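Local coordinates for pyruvate kinase (Pseudomonas aeruginosa, PDB 6QXL), which probably catalyses the last step of glycolysis, transferring the phosphoryl group of phosphoenolpyruvate to ADP to give pyruvate and ATP, at residues 21-30 / 324-332; 75-86 / 100-110. One frame throughout, in Å; residues are numbered along the deposited sequence.

Contact 1 (21-30 / 324-332); sequences VLEQLILAGI and YPVEAVKAM
Val326 enters helix 19-28 as a knob into a hole, its side chain seated among Val21, Gln24, Leu25 and Ala28. The two helical segments run almost exactly parallel, their N-to-C directions 6° apart and their axes approaching to 9.2 Å. With CG1 of Val326 anti to the backbone N (chi1 176°), its two methyls divide the work. CG2 lies 3.7 Å from Gln24 CB on one side of the hole and 3.9 Å from Leu25 CD2 on another, while CG1 faces the next turn at 4.3 Å from Ala28 CB. One turn further on, Val329 also splits its branches. Its CG1 touches Ala28 CB at 3.7 Å, and its CG2 meets Ile30 CG2 at 3.8 Å and, on the same branch, Leu25 CD2. Ala28 is thus covered by both valines, and the aliphatic CG of Lys330 lies 3.9 Å from its CB. The side chains meet through carbon atoms, with the aliphatic parts of Gln24 and Lys330 at the margin. Gly29 ends helix 19-28 in a Schellman motif, with Ile30 N bonded to Leu25 O at 3.2 Å; beyond this turn the chain leaves the helix, and Ile30 CG2 meets Val329 from there. These are the first and last helices of the (beta/alpha)8 barrel, so their packing closes the outer ring. Inward, Val329 rests on Leu315 of strand 312-315 and Ile30 on Ala10 of strand 7-11, whereas Leu22 and Ile26 look to helix 42-58, the next helix round the barrel.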
loop_
_atom_site.group_PDB
_atom_site.type_symbol
_atom_site.label_atom_id
_atom_site.label_comp_id
_atom_site.label_asym_id
_atom_site.label_seq_id
_atom_site.Cartn_x
_atom_site.Cartn_y
_atom_site.Cartn_z
ATOM N N VAL A 21 41.867 -23.165 18.815
ATOM C CA VAL A 21 40.758 -22.235 18.903
ATOM C C VAL A 21 40.226 -21.918 17.508
ATOM O O VAL A 21 39.007 -21.889 17.300
ATOM C CB VAL A 21 41.154 -20.958 19.656
ATOM C CG1 VAL A 21 40.032 -19.921 19.630
ATOM C CG2 VAL A 21 41.509 -21.305 21.099
ATOM N N LEU A 22 41.128 -21.694 16.554
ATOM C CA LEU A 22 40.702 -21.462 15.182
ATOM C C LEU A 22 39.871 -22.619 14.648
ATOM O O LEU A 22 38.818 -22.408 14.052
ATOM C CB LEU A 22 41.894 -21.205 14.276
ATOM C CG LEU A 22 42.558 -19.850 14.515
ATOM C CD1 LEU A 22 43.840 -19.734 13.718
ATOM C CD2 LEU A 22 41.634 -18.697 14.165
ATOM N N GLU A 23 40.306 -23.848 14.907
ATOM C CA GLU A 23 39.490 -24.977 14.494
ATOM C C GLU A 23 38.081 -24.894 15.105
ATOM O O GLU A 23 37.089 -25.110 14.416
ATOM C CB GLU A 23 40.169 -26.301 14.839
ATOM C CG GLU A 23 39.433 -27.534 14.275
ATOM C CD GLU A 23 40.275 -28.776 14.209
ATOM O OE1 GLU A 23 41.125 -29.020 15.072
ATOM O OE2 GLU A 23 40.093 -29.542 13.242
ATOM N N GLN A 24 38.001 -24.552 16.385
ATOM C CA GLN A 24 36.711 -24.442 17.055
ATOM C C GLN A 24 35.825 -23.308 16.504
ATOM O O GLN A 24 34.603 -23.457 16.446
ATOM C CB GLN A 24 36.909 -24.265 18.543
ATOM C CG GLN A 24 37.234 -25.539 19.293
ATOM C CD GLN A 24 37.546 -25.235 20.753
ATOM O OE1 GLN A 24 38.712 -24.974 21.131
ATOM N NE2 GLN A 24 36.504 -25.193 21.564
ATOM N N LEU A 25 36.453 -22.195 16.108
ATOM C CA LEU A 25 35.737 -21.094 15.488
ATOM C C LEU A 25 35.184 -21.482 14.112
ATOM O O LEU A 25 34.058 -21.119 13.761
ATOM C CB LEU A 25 36.636 -19.855 15.343
ATOM C CG LEU A 25 37.138 -19.125 16.577
ATOM C CD1 LEU A 25 38.080 -17.998 16.149
ATOM C CD2 LEU A 25 35.984 -18.612 17.414
ATOM N N ILE A 26 35.990 -22.191 13.341
ATOM C CA ILE A 26 35.570 -22.715 12.040
ATOM C C ILE A 26 34.363 -23.626 12.230
ATOM O O ILE A 26 33.363 -23.499 11.515
ATOM C CB ILE A 26 36.727 -23.457 11.337
ATOM C CG1 ILE A 26 37.930 -22.456 11.204
ATOM C CG2 ILE A 26 36.305 -24.009 10.002
ATOM C CD1 ILE A 26 37.818 -21.222 10.501
ATOM N N LEU A 27 34.444 -24.523 13.195
ATOM C CA LEU A 27 33.331 -25.442 13.450
ATOM C C LEU A 27 32.116 -24.743 14.015
ATOM O O LEU A 27 31.009 -25.204 13.810
ATOM C CB LEU A 27 33.746 -26.580 14.384
ATOM C CG LEU A 27 34.744 -27.557 13.803
ATOM C CD1 LEU A 27 35.456 -28.284 14.960
ATOM C CD2 LEU A 27 34.088 -28.515 12.803
ATOM N N ALA A 28 32.317 -23.646 14.735
ATOM C CA ALA A 28 31.195 -22.907 15.301
ATOM C C ALA A 28 30.446 -22.101 14.238
ATOM O O ALA A 28 29.320 -21.654 14.478
ATOM C CB ALA A 28 31.658 -22.004 16.428
ATOM N N GLY A 29 31.085 -21.895 13.086
ATOM C CA GLY A 29 30.424 -21.351 11.925
ATOM C C GLY A 29 30.911 -20.019 11.407
ATOM O O GLY A 29 30.188 -19.368 10.655
ATOM N N ILE A 30 32.116 -19.573 11.728
ATOM C CA ILE A 30 32.528 -18.283 11.190
ATOM C C ILE A 30 32.547 -18.327 9.667
ATOM O O ILE A 30 32.911 -19.326 9.072
ATOM C CB ILE A 30 33.879 -17.787 11.736
ATOM C CG1 ILE A 30 35.052 -18.657 11.320
ATOM C CG2 ILE A 30 33.844 -17.671 13.255
ATOM C CD1 ILE A 30 36.335 -17.846 11.253
ATOM N N TYR A 324 35.936 -15.821 25.853
ATOM C CA TYR A 324 34.982 -16.805 25.327
ATOM C C TYR A 324 34.714 -16.604 23.822
ATOM O O TYR A 324 33.570 -16.494 23.388
ATOM C CB TYR A 324 33.672 -16.715 26.102
ATOM C CG TYR A 324 33.781 -16.963 27.574
ATOM C CD1 TYR A 324 34.107 -15.919 28.426
ATOM C CD2 TYR A 324 33.598 -18.254 28.130
ATOM C CE1 TYR A 324 34.223 -16.129 29.779
ATOM C CE2 TYR A 324 33.618 -18.416 29.493
ATOM C CZ TYR A 324 33.979 -17.383 30.292
ATOM O OH TYR A 324 34.085 -17.579 31.645
ATOM N N PRO A 325 35.775 -16.596 23.011
ATOM C CA PRO A 325 35.585 -16.379 21.582
ATOM C C PRO A 325 34.676 -17.398 20.889
ATOM O O PRO A 325 33.853 -17.034 20.047
ATOM C CB PRO A 325 37.007 -16.431 21.025
ATOM C CG PRO A 325 37.787 -17.164 22.038
ATOM C CD PRO A 325 37.188 -16.798 23.354
ATOM N N VAL A 326 34.789 -18.660 21.254
ATOM C CA VAL A 326 33.973 -19.677 20.591
ATOM C C VAL A 326 32.513 -19.545 21.004
ATOM O O VAL A 326 31.612 -19.596 20.162
ATOM C CB VAL A 326 34.519 -21.089 20.846
ATOM C CG1 VAL A 326 33.629 -22.166 20.236
ATOM C CG2 VAL A 326 35.930 -21.183 20.284
ATOM N N GLU A 327 32.285 -19.312 22.281
ATOM C CA GLU A 327 30.919 -19.185 22.786
ATOM C C GLU A 327 30.218 -17.955 22.194
ATOM O O GLU A 327 29.015 -17.991 21.938
ATOM C CB GLU A 327 30.906 -19.140 24.306
ATOM C CG GLU A 327 31.457 -20.412 24.968
ATOM C CD GLU A 327 32.978 -20.489 25.176
ATOM O OE1 GLU A 327 33.777 -19.697 24.601
ATOM O OE2 GLU A 327 33.388 -21.351 25.955
ATOM N N ALA A 328 30.983 -16.885 21.942
ATOM C CA ALA A 328 30.439 -15.704 21.290
ATOM C C ALA A 328 29.928 -16.022 19.890
ATOM O O ALA A 328 28.794 -15.679 19.552
ATOM C CB ALA A 328 31.462 -14.587 21.251
ATOM N N VAL A 329 30.746 -16.700 19.093
ATOM C CA VAL A 329 30.337 -17.078 17.745
ATOM C C VAL A 329 29.092 -17.967 17.801
ATOM O O VAL A 329 28.132 -17.739 17.073
ATOM C CB VAL A 329 31.479 -17.784 16.997
ATOM C CG1 VAL A 329 30.968 -18.465 15.710
ATOM C CG2 VAL A 329 32.602 -16.797 16.693
ATOM N N LYS A 330 29.101 -18.961 18.677
ATOM C CA LYS A 330 27.940 -19.843 18.816
ATOM C C LYS A 330 26.672 -19.061 19.154
ATOM O O LYS A 330 25.623 -19.275 18.546
ATOM C CB LYS A 330 28.179 -20.932 19.857
ATOM C CG LYS A 330 29.162 -21.984 19.408
ATOM C CD LYS A 330 29.140 -23.209 20.325
ATOM C CE LYS A 330 30.243 -24.198 19.951
ATOM N NZ LYS A 330 30.558 -25.122 21.079
ATOM N N ALA A 331 26.791 -18.132 20.101
ATOM C CA ALA A 331 25.633 -17.353 20.540
ATOM C C ALA A 331 25.124 -16.472 19.392
ATOM O O ALA A 331 23.926 -16.437 19.110
ATOM C CB ALA A 331 25.981 -16.508 21.740
ATOM N N MET A 332 26.043 -15.788 18.731
ATOM C CA MET A 332 25.689 -14.931 17.628
ATOM C C MET A 332 24.967 -15.722 16.539
ATOM O O MET A 332 23.919 -15.297 16.037
ATOM C CB MET A 332 26.951 -14.248 17.106
ATOM C CG MET A 332 26.736 -13.324 15.950
ATOM S SD MET A 332 28.163 -12.284 15.680
ATOM C CE MET A 332 27.653 -10.802 16.567
#

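Contact 2 (75-86 / 100-110)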
loop_
_atom_site.group_PDB
_atom_site.type_symbol
_atom_site.label_atom_id
_atom_site.label_comp_id
_atom_site.label_asym_id
_atom_site.label_seq_id
_atom_site.Cartn_x
_atom_site.Cartn_y
_atom_site.Cartn_z
ATOM N N ARG A 75 46.688 8.455 17.370
ATOM C CA ARG A 75 46.945 7.843 18.668
ATOM C C ARG A 75 47.876 8.734 19.478
ATOM O O ARG A 75 48.668 9.520 18.940
ATOM C CB ARG A 75 47.564 6.464 18.556
ATOM C CG ARG A 75 47.089 5.619 17.403
ATOM C CD ARG A 75 47.610 4.164 17.583
ATOM N NE ARG A 75 46.827 3.231 16.741
ATOM C CZ ARG A 75 45.883 2.370 17.171
ATOM N NH1 ARG A 75 45.569 2.228 18.450
ATOM N NH2 ARG A 75 45.215 1.659 16.284
ATOM N N ILE A 76 47.777 8.579 20.793
ATOM C CA ILE A 76 48.759 9.150 21.694
ATOM C C ILE A 76 50.059 8.344 21.692
ATOM O O ILE A 76 50.118 7.248 21.168
ATOM C CB ILE A 76 48.200 9.338 23.105
ATOM C CG1 ILE A 76 47.998 7.998 23.797
ATOM C CG2 ILE A 76 46.893 10.154 23.068
ATOM C CD1 ILE A 76 47.166 8.084 25.085
ATOM N N ALA A 77 51.081 8.922 22.272
ATOM C CA ALA A 77 52.401 8.284 22.410
ATOM C C ALA A 77 52.471 7.355 23.649
ATOM O O ALA A 77 51.444 6.987 24.205
ATOM C CB ALA A 77 53.492 9.348 22.427
ATOM N N LYS A 78 53.667 6.988 24.082
ATOM C CA LYS A 78 53.830 6.114 25.246
ATOM C C LYS A 78 53.932 6.889 26.556
ATOM O O LYS A 78 54.263 8.072 26.582
ATOM C CB LYS A 78 55.061 5.203 25.073
ATOM C CG LYS A 78 55.060 4.399 23.813
ATOM C CD LYS A 78 56.288 3.555 23.696
ATOM C CE LYS A 78 56.144 2.546 22.626
ATOM N NZ LYS A 78 57.457 1.945 22.244
ATOM N N PHE A 79 53.762 6.159 27.645
ATOM C CA PHE A 79 53.873 6.646 29.009
ATOM C C PHE A 79 55.095 6.019 29.651
ATOM O O PHE A 79 55.550 5.005 29.202
ATOM C CB PHE A 79 52.679 6.254 29.815
ATOM C CG PHE A 79 51.466 7.059 29.549
ATOM C CD1 PHE A 79 50.573 6.675 28.592
ATOM C CD2 PHE A 79 51.190 8.154 30.293
ATOM C CE1 PHE A 79 49.446 7.391 28.363
ATOM C CE2 PHE A 79 50.055 8.874 30.076
ATOM C CZ PHE A 79 49.184 8.497 29.107
ATOM N N ALA A 80 55.669 6.659 30.658
ATOM C CA ALA A 80 56.869 6.150 31.324
ATOM C C ALA A 80 56.688 4.837 32.047
ATOM O O ALA A 80 57.498 3.958 31.963
ATOM C CB ALA A 80 57.412 7.183 32.267
ATOM N N ASN A 81 55.598 4.747 32.765
ATOM C CA ASN A 81 55.163 3.570 33.475
ATOM C C ASN A 81 54.004 3.325 32.591
ATOM O O ASN A 81 53.077 4.062 32.666
ATOM C CB ASN A 81 54.693 3.941 34.853
ATOM C CG ASN A 81 55.725 4.708 35.615
ATOM O OD1 ASN A 81 56.864 4.322 35.661
ATOM N ND2 ASN A 81 55.331 5.811 36.196
ATOM N N LYS A 82 53.820 2.168 32.034
ATOM C CA LYS A 82 52.886 2.036 30.920
ATOM C C LYS A 82 51.448 2.533 30.945
ATOM O O LYS A 82 50.851 2.625 29.930
ATOM C CB LYS A 82 52.913 0.601 30.460
ATOM C CG LYS A 82 54.243 -0.054 30.680
ATOM C CD LYS A 82 54.256 -1.475 30.170
ATOM C CE LYS A 82 55.463 -1.728 29.283
ATOM N NZ LYS A 82 55.098 -2.576 28.113
ATOM N N ARG A 83 50.872 2.767 32.091
ATOM C CA ARG A 83 49.526 3.219 32.144
ATOM C C ARG A 83 49.326 4.206 33.254
ATOM O O ARG A 83 50.092 4.267 34.155
ATOM C CB ARG A 83 48.651 1.991 32.362
ATOM C CG ARG A 83 47.165 2.243 32.426
ATOM C CD ARG A 83 46.414 0.953 32.570
ATOM N NE ARG A 83 46.685 0.271 33.827
ATOM C CZ ARG A 83 46.091 0.539 34.984
ATOM N NH1 ARG A 83 46.407 -0.165 36.065
ATOM N NH2 ARG A 83 45.195 1.510 35.063
ATOM N N ILE A 84 48.327 5.040 33.134
ATOM C CA ILE A 84 47.946 5.968 34.198
ATOM C C ILE A 84 46.443 5.884 34.414
ATOM O O ILE A 84 45.715 5.322 33.608
ATOM C CB ILE A 84 48.326 7.447 33.897
ATOM C CG1 ILE A 84 47.613 7.938 32.608
ATOM C CG2 ILE A 84 49.821 7.612 33.738
ATOM C CD1 ILE A 84 47.468 9.442 32.501
ATOM N N GLU A 85 45.988 6.490 35.494
ATOM C CA GLU A 85 44.581 6.582 35.839
ATOM C C GLU A 85 44.220 8.033 36.062
ATOM O O GLU A 85 44.927 8.743 36.746
ATOM C CB GLU A 85 44.321 5.775 37.127
ATOM C CG GLU A 85 43.915 4.327 36.893
ATOM C CD GLU A 85 42.439 4.162 36.542
ATOM O OE1 GLU A 85 42.118 3.037 36.077
ATOM O OE2 GLU A 85 41.581 5.063 36.815
ATOM N N LEU A 86 43.095 8.458 35.507
ATOM C CA LEU A 86 42.657 9.855 35.556
ATOM C C LEU A 86 41.295 9.960 36.174
ATOM O O LEU A 86 40.442 9.108 35.941
ATOM C CB LEU A 86 42.620 10.491 34.157
ATOM C CG LEU A 86 43.926 10.711 33.421
ATOM C CD1 LEU A 86 43.656 11.061 31.949
ATOM C CD2 LEU A 86 44.688 11.839 34.116
ATOM N N ARG A 100 58.058 11.174 23.319
ATOM C CA ARG A 100 57.200 10.057 22.994
ATOM C C ARG A 100 57.233 8.905 24.001
ATOM O O ARG A 100 56.250 8.191 24.165
ATOM C CB ARG A 100 57.455 9.465 21.609
ATOM C CG ARG A 100 57.586 10.523 20.518
ATOM C CD ARG A 100 56.194 10.915 19.991
ATOM N NE ARG A 100 55.852 12.295 20.387
ATOM C CZ ARG A 100 56.058 13.383 19.706
ATOM N NH1 ARG A 100 56.512 13.363 18.480
ATOM N NH2 ARG A 100 55.769 14.534 20.294
ATOM N N ASP A 101 58.353 8.795 24.744
ATOM C CA ASP A 101 58.470 7.718 25.711
ATOM C C ASP A 101 58.183 8.155 27.145
ATOM O O ASP A 101 58.081 7.284 27.987
ATOM C CB ASP A 101 59.883 7.176 25.650
ATOM C CG ASP A 101 60.156 6.415 24.401
ATOM O OD1 ASP A 101 59.260 5.674 23.963
ATOM O OD2 ASP A 101 61.339 6.367 23.929
ATOM N N ALA A 102 58.034 9.481 27.407
ATOM C CA ALA A 102 58.024 9.995 28.745
ATOM C C ALA A 102 56.687 10.488 29.264
ATOM O O ALA A 102 56.642 11.465 30.022
ATOM C CB ALA A 102 59.045 11.114 28.817
ATOM N N GLY A 103 55.597 9.817 28.879
ATOM C CA GLY A 103 54.282 10.274 29.287
ATOM C C GLY A 103 54.142 10.188 30.801
ATOM O O GLY A 103 54.705 9.299 31.441
ATOM N N THR A 104 53.455 11.154 31.381
ATOM C CA THR A 104 53.275 11.196 32.816
ATOM C C THR A 104 51.807 11.311 33.134
ATOM O O THR A 104 50.958 11.251 32.254
ATOM C CB THR A 104 54.010 12.418 33.411
ATOM O OG1 THR A 104 53.264 13.610 33.106
ATOM C CG2 THR A 104 55.431 12.502 32.859
ATOM N N GLN A 105 51.508 11.493 34.409
ATOM C CA GLN A 105 50.158 11.721 34.887
ATOM C C GLN A 105 49.564 13.051 34.411
ATOM O O GLN A 105 48.361 13.259 34.533
ATOM C CB GLN A 105 50.252 11.692 36.446
ATOM C CG GLN A 105 48.965 11.913 37.221
ATOM C CD GLN A 105 48.047 10.721 37.185
ATOM O OE1 GLN A 105 48.478 9.523 37.129
ATOM N NE2 GLN A 105 46.744 11.011 37.185
ATOM N N GLU A 106 50.403 13.961 33.890
ATOM C CA GLU A 106 49.955 15.286 33.500
ATOM C C GLU A 106 50.022 15.570 32.007
ATOM O O GLU A 106 49.344 16.488 31.510
ATOM C CB GLU A 106 50.754 16.351 34.219
ATOM C CG GLU A 106 50.637 16.318 35.737
ATOM C CD GLU A 106 51.753 17.103 36.418
ATOM O OE1 GLU A 106 51.904 18.263 35.984
ATOM O OE2 GLU A 106 52.480 16.576 37.335
ATOM N N VAL A 107 50.832 14.819 31.263
ATOM C CA VAL A 107 51.015 15.084 29.855
ATOM C C VAL A 107 51.464 13.830 29.137
ATOM O O VAL A 107 52.188 13.016 29.707
ATOM C CB VAL A 107 52.046 16.243 29.622
ATOM C CG1 VAL A 107 53.406 15.887 30.207
ATOM C CG2 VAL A 107 52.177 16.559 28.152
ATOM N N VAL A 108 51.055 13.710 27.877
ATOM C CA VAL A 108 51.567 12.685 26.974
ATOM C C VAL A 108 51.850 13.345 25.630
ATOM O O VAL A 108 51.245 14.360 25.275
ATOM C CB VAL A 108 50.574 11.502 26.818
ATOM C CG1 VAL A 108 49.293 11.930 26.077
ATOM C CG2 VAL A 108 51.223 10.314 26.105
ATOM N N GLY A 109 52.782 12.768 24.900
ATOM C CA GLY A 109 53.103 13.216 23.577
ATOM C C GLY A 109 52.170 12.707 22.518
ATOM O O GLY A 109 51.365 11.811 22.774
ATOM N N ILE A 110 52.243 13.301 21.335
ATOM C CA ILE A 110 51.437 12.852 20.210
ATOM C C ILE A 110 52.189 13.175 18.912
ATOM O O ILE A 110 52.741 14.309 18.737
ATOM C CB ILE A 110 50.108 13.577 20.218
ATOM C CG1 ILE A 110 50.385 15.080 20.435
ATOM C CG2 ILE A 110 49.060 13.060 21.136
ATOM C CD1 ILE A 110 49.246 16.053 20.258
HETATM O O HOH W 1 54.853 10.838 25.681
HETATM O O HOH W 2 54.142 7.298 33.472
#
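Phe79 crosses Val108 at about a right angle, one face of its ring toward Val108 and an edge toward Thr104 O. From the start of the side chain, CB is 4.0 Å from Gly103 O. CG is swung beside the backbone N (chi1 -77°), which lays the ring against the other segment: CD2 comes 3.6 Å from Gly103 C, and CE2 presents the ring edge to Thr104 O at 3.3 Å, close to the ring plane. At the tip, CZ meets Val108 CB at 4.0 Å. Val108 CG2 stands over one face in a CH-pi contact, 4.2 Å from the ring centroid and displaced toward the rim. The backbones of Phe79 and Gly103 are bridged, which the lack of a side chain on Gly103 allows. Ala80 N donates to Gly103 O at 2.9 Å and a nearly straight 172°, and Gly103 N returns a weak bond to Lys78 O. Both segments belong to the small, mostly beta domain inserted in the pyruvate kinase barrel, the B domain, which in this family works as a lid over the active site; strand 107-109 is an outermost strand of its mixed sheet. One water joins Lys78 O to Gly109 N, and a second joins Asn81 N to Gly103 O. Lys78 N donates to Arg100 O at 2.9 Å. Thr104 OG1 accepts from the backbone N of Glu106 and Val107, forming an ST turn with the first and an ST motif with the second. Gln105, bent at chi2, reaches residues 84-86 so that its NE2 donates to Glu85 O at 2.9 Å, with the carbonyl oxygen near the amide plane and an N-H...O angle of 169°. Its amide passes Ile84 and Leu86, and Ile84 packs on Leu154 and Phe92.

Along the chain contact 2 is nested within contact 1: residues 75-86 and 100-110 both fall between helix 19-28 and helix 325-340. Their centres lie about 36 Å apart and their nearest atoms about 20 Å, so the two do not touch and share no helix, strand or sheet. Contact 1 brings together the first and last helices of the eight-stranded parallel barrel, its centre about 17 Å from the centre of the chain, whereas that of contact 2 lies about 33 Å from it in the inserted beta domain. One therefore lies where the barrel closes on itself, while the other packs two loop-and-strand segments together within the lid, a module that in pyruvate kinases can move relative to the barrel.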